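Local coordinates for quinone oxidoreductase (Coxiella burnetii, PDB 3TQH), which binds NADPH and probably uses it to reduce quinones, as a member of the medium-chain dehydrogenase/reductase family, at residues Asp154-His159 and Val216-Asp221. Sequence-based numbering, arbitrary orientation.
Sequences DVVLIH and VDAVID
Asp217 reaches across to the start of strand 155-158 and takes the N-H of Val155 on its carboxylate oxygen OD2, 2.8 Å from Val155 N and nearly straight at 170°. The side chain leaves toward strand 155-158, and with CG beside its own backbone N (chi1 -63°) OD2 meets Val155 N. The carboxylate stacks over that of Asp154, the planes 23° apart, with Asp154 OD1 4.1 Å from Asp217 OD2, like charges that would be expected to repel; Asp154 OD2 is bonded to Lys151 N, and Asp217 OD1 has a long, weak ion pair with Lys236 NZ. The chain corners at Asp217, and Val155 O accepts from both Asp217 N and Ala218 N. From there the strands run parallel: Leu157 N donates to Ala218 O (2.9 Å), Leu157 O accepts from Ile220 N, and His159 N closes on Ile220 O.

On one face Ile158 and Ile220 run next to each other out of the sheet, their CG1 atoms 4.1 Å apart, while CG1 of Val156 also meets Ile220 CG1; helix 164-175 packs on Ile158. On the other face Leu157 runs alongside Val219, and the His159 ring turns its CD2 to Val219 CG1 (3.9 Å). His159 NE2 is hydrogen-bonded with Ser231 OG and ND1 with Thr183 OG1. Strands 155-158 and 216-221 are the central pair of a six-stranded parallel sheet ordered 3-2-1-4-5-6, the Rossmann fold of the NADPH-binding domain, with His159 close to the bound cofactor.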
loop_
_atom_site.group_PDB
_atom_site.type_symbol
_atom_site.label_atom_id
_atom_site.label_comp_id
_atom_site.label_asym_id
_atom_site.label_seq_id
_atom_site.Cartn_x
_atom_site.Cartn_y
_atom_site.Cartn_z
ATOM N N ASP A 154 17.291 17.289 4.164
ATOM C CA ASP A 154 17.213 16.718 2.820
ATOM C C ASP A 154 15.974 17.198 2.074
ATOM O O ASP A 154 14.916 17.418 2.675
ATOM C CB ASP A 154 17.193 15.177 2.874
ATOM C CG ASP A 154 18.547 14.565 3.273
ATOM O OD1 ASP A 154 19.540 15.307 3.462
ATOM O OD2 ASP A 154 18.612 13.320 3.389
ATOM N N VAL A 155 16.114 17.358 0.763
ATOM C CA VAL A 155 14.977 17.643 -0.097
ATOM C C VAL A 155 14.495 16.327 -0.673
ATOM O O VAL A 155 15.291 15.543 -1.193
ATOM C CB VAL A 155 15.349 18.588 -1.237
ATOM C CG1 VAL A 155 14.115 18.897 -2.086
ATOM C CG2 VAL A 155 15.980 19.865 -0.678
ATOM N N VAL A 156 13.189 16.094 -0.586
ATOM C CA VAL A 156 12.603 14.841 -1.029
ATOM C C VAL A 156 11.422 15.093 -1.963
ATOM O O VAL A 156 10.502 15.832 -1.624
ATOM C CB VAL A 156 12.146 13.989 0.170
ATOM C CG1 VAL A 156 11.521 12.697 -0.305
ATOM C CG2 VAL A 156 13.327 13.691 1.092
ATOM N N LEU A 157 11.478 14.478 -3.140
ATOM C CA LEU A 157 10.411 14.528 -4.121
ATOM C C LEU A 157 9.627 13.219 -4.037
ATOM O O LEU A 157 10.187 12.159 -4.293
ATOM C CB LEU A 157 10.985 14.707 -5.535
ATOM C CG LEU A 157 9.988 14.569 -6.692
ATOM C CD1 LEU A 157 8.901 15.634 -6.592
ATOM C CD2 LEU A 157 10.697 14.615 -8.060
ATOM N N ILE A 158 8.346 13.307 -3.677
ATOM C CA ILE A 158 7.452 12.156 -3.601
ATOM C C ILE A 158 6.402 12.285 -4.703
ATOM O O ILE A 158 5.516 13.133 -4.629
ATOM C CB ILE A 158 6.738 12.086 -2.222
ATOM C CG1 ILE A 158 7.768 12.061 -1.081
ATOM C CG2 ILE A 158 5.826 10.879 -2.141
ATOM C CD1 ILE A 158 7.179 11.880 0.298
ATOM N N HIS A 159 6.516 11.461 -5.739
ATOM C CA HIS A 159 5.519 11.436 -6.800
ATOM C C HIS A 159 4.217 10.830 -6.287
ATOM O O HIS A 159 4.228 9.985 -5.395
ATOM C CB HIS A 159 6.003 10.622 -8.002
ATOM C CG HIS A 159 6.997 11.337 -8.859
ATOM N ND1 HIS A 159 6.651 12.394 -9.671
ATOM C CD2 HIS A 159 8.321 11.131 -9.052
ATOM C CE1 HIS A 159 7.721 12.820 -10.317
ATOM N NE2 HIS A 159 8.747 12.069 -9.960
ATOM N N VAL A 216 17.675 17.404 -5.881
ATOM C CA VAL A 216 16.929 16.750 -4.824
ATOM C C VAL A 216 17.777 15.600 -4.265
ATOM O O VAL A 216 18.548 14.987 -5.001
ATOM C CB VAL A 216 15.558 16.269 -5.401
ATOM C CG1 VAL A 216 15.118 14.953 -4.812
ATOM C CG2 VAL A 216 14.496 17.346 -5.211
ATOM N N ASP A 217 17.647 15.331 -2.965
ATOM C CA ASP A 217 18.403 14.256 -2.298
ATOM C C ASP A 217 17.774 12.871 -2.502
ATOM O O ASP A 217 18.480 11.872 -2.558
ATOM C CB ASP A 217 18.537 14.534 -0.799
ATOM C CG ASP A 217 19.315 15.799 -0.505
ATOM O OD1 ASP A 217 20.569 15.758 -0.528
ATOM O OD2 ASP A 217 18.674 16.840 -0.243
ATOM N N ALA A 218 16.453 12.807 -2.590
ATOM C CA ALA A 218 15.779 11.536 -2.821
ATOM C C ALA A 218 14.495 11.735 -3.602
ATOM O O ALA A 218 13.797 12.721 -3.415
ATOM C CB ALA A 218 15.487 10.835 -1.504
ATOM N N VAL A 219 14.213 10.794 -4.493
ATOM C CA VAL A 219 12.944 10.728 -5.181
ATOM C C VAL A 219 12.257 9.449 -4.737
ATOM O O VAL A 219 12.796 8.369 -4.951
ATOM C CB VAL A 219 13.133 10.679 -6.709
ATOM C CG1 VAL A 219 11.793 10.401 -7.412
ATOM C CG2 VAL A 219 13.798 11.979 -7.226
ATOM N N ILE A 220 11.095 9.570 -4.093
ATOM C CA ILE A 220 10.241 8.421 -3.834
ATOM C C ILE A 220 9.283 8.324 -5.011
ATOM O O ILE A 220 8.256 9.008 -5.056
ATOM C CB ILE A 220 9.456 8.532 -2.513
ATOM C CG1 ILE A 220 10.387 8.905 -1.343
ATOM C CG2 ILE A 220 8.749 7.219 -2.221
ATOM C CD1 ILE A 220 11.604 7.993 -1.191
ATOM N N ASP A 221 9.648 7.493 -5.981
ATOM C CA ASP A 221 8.902 7.384 -7.226
ATOM C C ASP A 221 7.793 6.343 -7.075
ATOM O O ASP A 221 8.055 5.135 -7.063
ATOM C CB ASP A 221 9.833 7.010 -8.380
ATOM C CG ASP A 221 9.081 6.592 -9.621
ATOM O OD1 ASP A 221 8.013 7.183 -9.893
ATOM O OD2 ASP A 221 9.549 5.672 -10.330
#